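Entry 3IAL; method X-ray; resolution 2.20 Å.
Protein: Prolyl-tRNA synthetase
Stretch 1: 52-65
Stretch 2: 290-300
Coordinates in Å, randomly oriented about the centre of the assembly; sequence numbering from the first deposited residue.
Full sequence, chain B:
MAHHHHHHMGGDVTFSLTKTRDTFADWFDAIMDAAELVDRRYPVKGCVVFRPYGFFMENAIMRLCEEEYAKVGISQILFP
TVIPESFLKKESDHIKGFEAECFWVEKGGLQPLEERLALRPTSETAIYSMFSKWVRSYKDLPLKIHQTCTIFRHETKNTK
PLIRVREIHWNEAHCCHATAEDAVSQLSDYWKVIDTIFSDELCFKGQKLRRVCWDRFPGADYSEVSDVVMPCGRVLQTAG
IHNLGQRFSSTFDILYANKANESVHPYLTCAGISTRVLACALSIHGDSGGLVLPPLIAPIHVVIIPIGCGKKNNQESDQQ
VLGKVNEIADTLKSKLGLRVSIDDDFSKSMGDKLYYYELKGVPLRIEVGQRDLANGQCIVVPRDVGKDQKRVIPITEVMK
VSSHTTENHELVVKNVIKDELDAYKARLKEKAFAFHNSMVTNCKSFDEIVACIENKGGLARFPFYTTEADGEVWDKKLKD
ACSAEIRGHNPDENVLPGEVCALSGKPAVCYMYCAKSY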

ATOM      1  N   PRO B  52     -13.379   4.308  -5.076  1.00 25.56           N
ATOM      2  CA  PRO B  52     -13.299   3.481  -3.854  1.00 26.45           C
ATOM      3  C   PRO B  52     -13.628   1.999  -3.993  1.00 26.49           C
ATOM      4  O   PRO B  52     -12.861   1.144  -3.526  1.00 26.56           O
ATOM      5  CB  PRO B  52     -14.313   4.148  -2.930  1.00 26.71           C
ATOM      6  CG  PRO B  52     -14.238   5.571  -3.289  1.00 25.58           C
ATOM      7  CD  PRO B  52     -14.048   5.591  -4.790  1.00 25.63           C
ATOM      8  N   TYR B  53     -14.768   1.698  -4.611  1.00 24.86           N
ATOM      9  CA  TYR B  53     -15.227   0.321  -4.720  1.00 22.69           C
ATOM     10  C   TYR B  53     -14.231  -0.512  -5.535  1.00 22.42           C
ATOM     11  O   TYR B  53     -13.913  -1.637  -5.173  1.00 21.44           O
ATOM     12  CB  TYR B  53     -16.635   0.273  -5.338  1.00 23.36           C
ATOM     13  CG  TYR B  53     -17.376  -0.992  -5.009  1.00 21.77           C
ATOM     14  CD1 TYR B  53     -17.886  -1.204  -3.730  1.00 24.05           C
ATOM     15  CD2 TYR B  53     -17.557  -1.987  -5.964  1.00 22.85           C
ATOM     16  CE1 TYR B  53     -18.563  -2.370  -3.413  1.00 24.42           C
ATOM     17  CE2 TYR B  53     -18.235  -3.166  -5.655  1.00 22.71           C
ATOM     18  CZ  TYR B  53     -18.725  -3.347  -4.373  1.00 23.52           C
ATOM     19  OH  TYR B  53     -19.386  -4.489  -4.053  1.00 23.16           O
ATOM     20  N   GLY B  54     -13.737   0.057  -6.630  1.00 22.57           N
ATOM     21  CA  GLY B  54     -12.689  -0.574  -7.422  1.00 24.66           C
ATOM     22  C   GLY B  54     -11.331  -0.645  -6.734  1.00 24.62           C
ATOM     23  O   GLY B  54     -10.672  -1.689  -6.766  1.00 23.70           O
ATOM     24  N   PHE B  55     -10.889   0.448  -6.103  1.00 25.17           N
ATOM     25  CA  PHE B  55      -9.559   0.422  -5.481  1.00 25.43           C
ATOM     26  C   PHE B  55      -9.448  -0.600  -4.347  1.00 24.04           C
ATOM     27  O   PHE B  55      -8.381  -1.168  -4.139  1.00 24.70           O
ATOM     28  CB  PHE B  55      -9.098   1.782  -4.954  1.00 25.64           C
ATOM     29  CG  PHE B  55      -7.643   1.788  -4.571  1.00 25.93           C
ATOM     30  CD1 PHE B  55      -6.667   1.691  -5.552  1.00 28.21           C
ATOM     31  CD2 PHE B  55      -7.250   1.800  -3.239  1.00 27.74           C
ATOM     32  CE1 PHE B  55      -5.313   1.654  -5.213  1.00 31.81           C
ATOM     33  CE2 PHE B  55      -5.891   1.774  -2.894  1.00 26.69           C
ATOM     34  CZ  PHE B  55      -4.929   1.706  -3.883  1.00 25.98           C
ATOM     35  N   PHE B  56     -10.535  -0.833  -3.617  1.00 23.28           N
ATOM     36  CA  PHE B  56     -10.520  -1.846  -2.564  1.00 24.56           C
ATOM     37  C   PHE B  56     -10.105  -3.225  -3.104  1.00 25.27           C
ATOM     38  O   PHE B  56      -9.387  -3.966  -2.437  1.00 25.41           O
ATOM     39  CB  PHE B  56     -11.878  -1.963  -1.859  1.00 25.04           C
ATOM     40  CG  PHE B  56     -11.906  -3.054  -0.841  1.00 25.25           C
ATOM     41  CD1 PHE B  56     -11.671  -2.774   0.491  1.00 30.52           C
ATOM     42  CD2 PHE B  56     -12.075  -4.378  -1.227  1.00 23.72           C
ATOM     43  CE1 PHE B  56     -11.644  -3.781   1.429  1.00 29.68           C
ATOM     44  CE2 PHE B  56     -12.048  -5.394  -0.290  1.00 28.73           C
ATOM     45  CZ  PHE B  56     -11.830  -5.093   1.043  1.00 27.13           C
ATOM     46  N   MET B  57     -10.572  -3.556  -4.307  1.00 24.42           N
ATOM     47  CA  MET B  57     -10.273  -4.845  -4.941  1.00 23.43           C
ATOM     48  C   MET B  57      -8.796  -4.950  -5.324  1.00 23.42           C
ATOM     49  O   MET B  57      -8.154  -5.968  -5.079  1.00 23.57           O
ATOM     50  CB  MET B  57     -11.123  -5.023  -6.195  1.00 21.57           C
ATOM     51  CG  MET B  57     -12.648  -4.899  -5.970  1.00 22.60           C
ATOM     52  SD  MET B  57     -13.567  -4.811  -7.517  1.00 25.61           S
ATOM     53  CE  MET B  57     -15.228  -4.388  -6.910  1.00 20.55           C
ATOM     54  N   GLU B  58      -8.273  -3.884  -5.922  1.00 25.94           N
ATOM     55  CA  GLU B  58      -6.878  -3.815  -6.363  1.00 26.67           C
ATOM     56  C   GLU B  58      -5.944  -3.905  -5.174  1.00 27.59           C
ATOM     57  O   GLU B  58      -4.959  -4.648  -5.194  1.00 26.15           O
ATOM     58  CB  GLU B  58      -6.620  -2.496  -7.107  1.00 25.35           C
ATOM     59  CG  GLU B  58      -5.167  -2.280  -7.534  1.00 29.02           C
ATOM     60  CD  GLU B  58      -4.705  -3.232  -8.621  1.00 29.43           C
ATOM     61  OE1 GLU B  58      -5.547  -3.953  -9.216  1.00 26.62           O
ATOM     62  OE2 GLU B  58      -3.485  -3.242  -8.891  1.00 25.09           O
ATOM     63  N   ASN B  59      -6.260  -3.132  -4.144  1.00 27.42           N
ATOM     64  CA  ASN B  59      -5.464  -3.115  -2.931  1.00 28.08           C
ATOM     65  C   ASN B  59      -5.467  -4.482  -2.255  1.00 29.11           C
ATOM     66  O   ASN B  59      -4.437  -4.930  -1.754  1.00 28.45           O
ATOM     67  CB  ASN B  59      -5.993  -2.062  -1.972  1.00 28.91           C
ATOM     68  CG  ASN B  59      -5.032  -1.769  -0.843  1.00 34.01           C
ATOM     69  OD1 ASN B  59      -5.387  -1.878   0.327  1.00 40.71           O
ATOM     70  ND2 ASN B  59      -3.802  -1.401  -1.189  1.00 28.99           N
ATOM     71  N   ALA B  60      -6.617  -5.157  -2.273  1.00 27.99           N
ATOM     72  CA  ALA B  60      -6.729  -6.489  -1.681  1.00 26.13           C
ATOM     73  C   ALA B  60      -5.868  -7.497  -2.428  1.00 24.60           C
ATOM     74  O   ALA B  60      -5.213  -8.336  -1.810  1.00 27.45           O
ATOM     75  CB  ALA B  60      -8.180  -6.943  -1.652  1.00 26.43           C
ATOM     76  N   ILE B  61      -5.866  -7.420  -3.754  1.00 25.29           N
ATOM     77  CA  ILE B  61      -5.055  -8.322  -4.563  1.00 24.76           C
ATOM     78  C   ILE B  61      -3.566  -8.115  -4.260  1.00 25.09           C
ATOM     79  O   ILE B  61      -2.834  -9.092  -3.993  1.00 23.47           O
ATOM     80  CB  ILE B  61      -5.324  -8.142  -6.060  1.00 25.69           C
ATOM     81  CG1 ILE B  61      -6.706  -8.715  -6.415  1.00 25.37           C
ATOM     82  CG2 ILE B  61      -4.227  -8.830  -6.891  1.00 24.52           C
ATOM     83  CD1 ILE B  61      -7.197  -8.340  -7.796  1.00 20.71           C
ATOM     84  N   MET B  62      -3.134  -6.853  -4.264  1.00 23.67           N
ATOM     85  CA  MET B  62      -1.714  -6.523  -4.043  1.00 27.41           C
ATOM     86  C   MET B  62      -1.274  -6.775  -2.601  1.00 28.67           C
ATOM     87  O   MET B  62      -0.151  -7.218  -2.371  1.00 28.02           O
ATOM     88  CB  MET B  62      -1.395  -5.085  -4.475  1.00 26.06           C
ATOM     89  CG  MET B  62      -1.621  -4.842  -5.971  1.00 24.33           C
ATOM     90  SD  MET B  62      -0.553  -5.871  -7.001  1.00 28.64           S
ATOM     91  CE  MET B  62      -1.438  -5.787  -8.558  1.00 27.15           C
ATOM     92  N   ARG B  63      -2.152  -6.519  -1.636  1.00 29.21           N
ATOM     93  CA  ARG B  63      -1.864  -6.873  -0.243  1.00 31.43           C
ATOM     94  C   ARG B  63      -1.633  -8.377  -0.101  1.00 30.23           C
ATOM     95  O   ARG B  63      -0.739  -8.794   0.629  1.00 27.59           O
ATOM     96  CB  ARG B  63      -3.003  -6.450   0.700  1.00 34.52           C
ATOM     97  CG  ARG B  63      -3.051  -4.966   1.034  1.00 42.89           C
ATOM     98  CD  ARG B  63      -3.255  -4.749   2.541  1.00 49.98           C
ATOM     99  NE  ARG B  63      -3.441  -3.337   2.893  1.00 52.79           N
ATOM    100  CZ  ARG B  63      -4.613  -2.754   3.150  1.00 57.17           C
ATOM    101  NH1 ARG B  63      -5.754  -3.440   3.100  1.00 57.64           N
ATOM    102  NH2 ARG B  63      -4.645  -1.460   3.464  1.00 59.60           N
ATOM    103  N   LEU B  64      -2.460  -9.185  -0.769  1.00 28.55           N
ATOM    104  CA  LEU B  64      -2.279 -10.639  -0.743  1.00 28.15           C
ATOM    105  C   LEU B  64      -0.931 -11.031  -1.342  1.00 26.73           C
ATOM    106  O   LEU B  64      -0.215 -11.857  -0.783  1.00 27.01           O
ATOM    107  CB  LEU B  64      -3.405 -11.371  -1.479  1.00 25.45           C
ATOM    108  CG  LEU B  64      -3.239 -12.898  -1.546  1.00 27.10           C
ATOM    109  CD1 LEU B  64      -3.266 -13.553  -0.140  1.00 21.18           C
ATOM    110  CD2 LEU B  64      -4.287 -13.524  -2.458  1.00 26.49           C
ATOM    111  N   CYS B  65      -0.592 -10.440  -2.482  1.00 26.30           N
ATOM    112  CA  CYS B  65       0.715 -10.669  -3.097  1.00 24.48           C
ATOM    113  C   CYS B  65       1.848 -10.333  -2.131  1.00 25.10           C
ATOM    114  O   CYS B  65       2.791 -11.112  -1.955  1.00 26.48           O
ATOM    115  CB  CYS B  65       0.864  -9.843  -4.378  1.00 24.50           C
ATOM    116  SG  CYS B  65       2.320 -10.326  -5.319  1.00 27.14           S
TER
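Stretch 2 (290-300) GLVLPPLIAPI

Stretch 1 is helical throughout, and stretch 2 lies along one side of it as a loop with one 3-10 turn, Pro295 to Ile297, closed by Ile297 N to Pro294 O at 3.1 Å. The chain runs broadly against the helix at its closest pass: Leu296 meets Leu64 and Ala60, Ile297 lies nearest Met57 (CA to CA 4.4 Å), and Pro299 reaches Phe56 and Tyr53. No direct hydrogen bond joins the two; the contact is made of apolar packing, two CH-pi contacts and one bridging water.

Tyr53 leaves sideways in the t rotamer, and its ring takes Pro299 CG over one face, 3.8 Å from the centroid, while Leu291 CD1 sits at the edge, 4.5 Å from Tyr53 CE2. A water donates to Tyr53 OH (2.9 Å) and accepts from Ile300 N (3.0 Å). Phe56, also t, covers the same proline, with Pro299 CA 3.8 Å from its ring centroid; one proline thus serves two aromatic faces a helical turn apart. Met57 follows, extended beyond chi1, its CE 3.7 Å from Leu293 CD1 and its CG 3.2 Å from Ile297 O. Ala60 points toward stretch 2, and its CB lies 3.5 Å from Leu296 O. Ile61 CG1 packs on Ile297 CG2 at 3.7 Å, and Leu64 CD2 meets Leu296 CD2 at 3.8 Å.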

ATOM      1  N   GLY B 290     -24.233  -7.911 -13.701  1.00 27.01           N
ATOM      2  CA  GLY B 290     -23.032  -7.144 -13.357  1.00 25.70           C
ATOM      3  C   GLY B 290     -21.958  -8.010 -12.727  1.00 25.52           C
ATOM      4  O   GLY B 290     -21.669  -9.102 -13.222  1.00 24.96           O
ATOM      5  N   LEU B 291     -21.378  -7.523 -11.629  1.00 24.10           N
ATOM      6  CA  LEU B 291     -20.240  -8.165 -11.007  1.00 25.69           C
ATOM      7  C   LEU B 291     -20.660  -9.353 -10.156  1.00 26.95           C
ATOM      8  O   LEU B 291     -21.779  -9.408  -9.661  1.00 27.08           O
ATOM      9  CB  LEU B 291     -19.463  -7.175 -10.119  1.00 25.28           C
ATOM     10  CG  LEU B 291     -18.907  -5.911 -10.781  1.00 24.62           C
ATOM     11  CD1 LEU B 291     -18.267  -5.003  -9.748  1.00 21.78           C
ATOM     12  CD2 LEU B 291     -17.921  -6.253 -11.885  1.00 20.90           C
ATOM     13  N   VAL B 292     -19.731 -10.290 -10.010  1.00 27.09           N
ATOM     14  CA  VAL B 292     -19.847 -11.441  -9.130  1.00 27.84           C
ATOM     15  C   VAL B 292     -18.449 -11.599  -8.512  1.00 28.23           C
ATOM     16  O   VAL B 292     -17.561 -12.158  -9.131  1.00 28.65           O
ATOM     17  CB  VAL B 292     -20.228 -12.707  -9.938  1.00 30.36           C
ATOM     18  CG1 VAL B 292     -20.164 -13.960  -9.076  1.00 23.16           C
ATOM     19  CG2 VAL B 292     -21.622 -12.542 -10.591  1.00 30.94           C
ATOM     20  N   LEU B 293     -18.265 -11.099  -7.294  1.00 28.77           N
ATOM     21  CA  LEU B 293     -16.931 -10.945  -6.709  1.00 30.35           C
ATOM     22  C   LEU B 293     -16.514 -12.130  -5.839  1.00 29.90           C
ATOM     23  O   LEU B 293     -17.251 -12.525  -4.940  1.00 29.40           O
ATOM     24  CB  LEU B 293     -16.873  -9.668  -5.858  1.00 28.83           C
ATOM     25  CG  LEU B 293     -17.211  -8.364  -6.577  1.00 29.46           C
ATOM     26  CD1 LEU B 293     -17.279  -7.216  -5.571  1.00 30.30           C
ATOM     27  CD2 LEU B 293     -16.192  -8.067  -7.676  1.00 26.58           C
ATOM     28  N   PRO B 294     -15.317 -12.682  -6.087  1.00 29.00           N
ATOM     29  CA  PRO B 294     -14.724 -13.574  -5.101  1.00 27.99           C
ATOM     30  C   PRO B 294     -14.559 -12.850  -3.755  1.00 29.20           C
ATOM     31  O   PRO B 294     -14.359 -11.625  -3.747  1.00 29.33           O
ATOM     32  CB  PRO B 294     -13.365 -13.907  -5.704  1.00 28.75           C
ATOM     33  CG  PRO B 294     -13.515 -13.665  -7.166  1.00 30.20           C
ATOM     34  CD  PRO B 294     -14.458 -12.515  -7.271  1.00 29.79           C
ATOM     35  N   PRO B 295     -14.674 -13.583  -2.626  1.00 26.58           N
ATOM     36  CA  PRO B 295     -14.598 -12.975  -1.294  1.00 28.73           C
ATOM     37  C   PRO B 295     -13.386 -12.071  -1.053  1.00 28.36           C
ATOM     38  O   PRO B 295     -13.537 -11.012  -0.439  1.00 30.93           O
ATOM     39  CB  PRO B 295     -14.557 -14.191  -0.355  1.00 28.97           C
ATOM     40  CG  PRO B 295     -15.333 -15.228  -1.064  1.00 28.26           C
ATOM     41  CD  PRO B 295     -15.096 -14.993  -2.554  1.00 27.59           C
ATOM     42  N   LEU B 296     -12.212 -12.482  -1.529  1.00 27.52           N
ATOM     43  CA  LEU B 296     -10.978 -11.700  -1.365  1.00 29.76           C
ATOM     44  C   LEU B 296     -11.171 -10.224  -1.717  1.00 30.14           C
ATOM     45  O   LEU B 296     -10.715  -9.339  -0.997  1.00 29.09           O
ATOM     46  CB  LEU B 296      -9.853 -12.269  -2.242  1.00 29.29           C
ATOM     47  CG  LEU B 296      -8.530 -11.485  -2.202  1.00 33.42           C
ATOM     48  CD1 LEU B 296      -7.861 -11.649  -0.835  1.00 32.54           C
ATOM     49  CD2 LEU B 296      -7.579 -11.895  -3.339  1.00 30.33           C
ATOM     50  N   ILE B 297     -11.851  -9.973  -2.830  1.00 31.48           N
ATOM     51  CA  ILE B 297     -11.975  -8.616  -3.361  1.00 31.96           C
ATOM     52  C   ILE B 297     -13.356  -7.996  -3.192  1.00 30.93           C
ATOM     53  O   ILE B 297     -13.615  -6.952  -3.757  1.00 32.86           O
ATOM     54  CB  ILE B 297     -11.563  -8.550  -4.860  1.00 32.01           C
ATOM     55  CG1 ILE B 297     -12.437  -9.482  -5.726  1.00 31.01           C
ATOM     56  CG2 ILE B 297     -10.087  -8.877  -5.000  1.00 29.48           C
ATOM     57  CD1 ILE B 297     -12.362  -9.206  -7.252  1.00 21.78           C
ATOM     58  N   ALA B 298     -14.237  -8.620  -2.416  1.00 30.65           N
ATOM     59  CA  ALA B 298     -15.546  -8.029  -2.142  1.00 31.31           C
ATOM     60  C   ALA B 298     -15.394  -6.999  -1.024  1.00 31.22           C
ATOM     61  O   ALA B 298     -15.059  -7.368   0.106  1.00 29.94           O
ATOM     62  CB  ALA B 298     -16.552  -9.109  -1.729  1.00 30.63           C
ATOM     63  N   PRO B 299     -15.630  -5.707  -1.323  1.00 31.26           N
ATOM     64  CA  PRO B 299     -15.598  -4.731  -0.223  1.00 31.38           C
ATOM     65  C   PRO B 299     -16.619  -5.041   0.882  1.00 31.29           C
ATOM     66  O   PRO B 299     -16.372  -4.731   2.045  1.00 31.47           O
ATOM     67  CB  PRO B 299     -15.914  -3.401  -0.924  1.00 30.70           C
ATOM     68  CG  PRO B 299     -15.440  -3.602  -2.314  1.00 32.46           C
ATOM     69  CD  PRO B 299     -15.819  -5.037  -2.622  1.00 32.23           C
ATOM     70  N   ILE B 300     -17.740  -5.659   0.506  1.00 32.24           N
ATOM     71  CA  ILE B 300     -18.735  -6.164   1.446  1.00 32.54           C
ATOM     72  C   ILE B 300     -18.998  -7.629   1.119  1.00 32.57           C
ATOM     73  O   ILE B 300     -19.522  -7.938   0.055  1.00 34.20           O
ATOM     74  CB  ILE B 300     -20.054  -5.365   1.315  1.00 36.52           C
ATOM     75  CG1 ILE B 300     -19.884  -3.955   1.885  1.00 39.62           C
ATOM     76  CG2 ILE B 300     -21.210  -6.079   2.018  1.00 37.77           C
ATOM     77  CD1 ILE B 300     -20.921  -2.971   1.364  1.00 44.80           C
TER
HETATM   78  O   HOH W   1     -18.656  -6.604  -2.165  1.00 27.06           O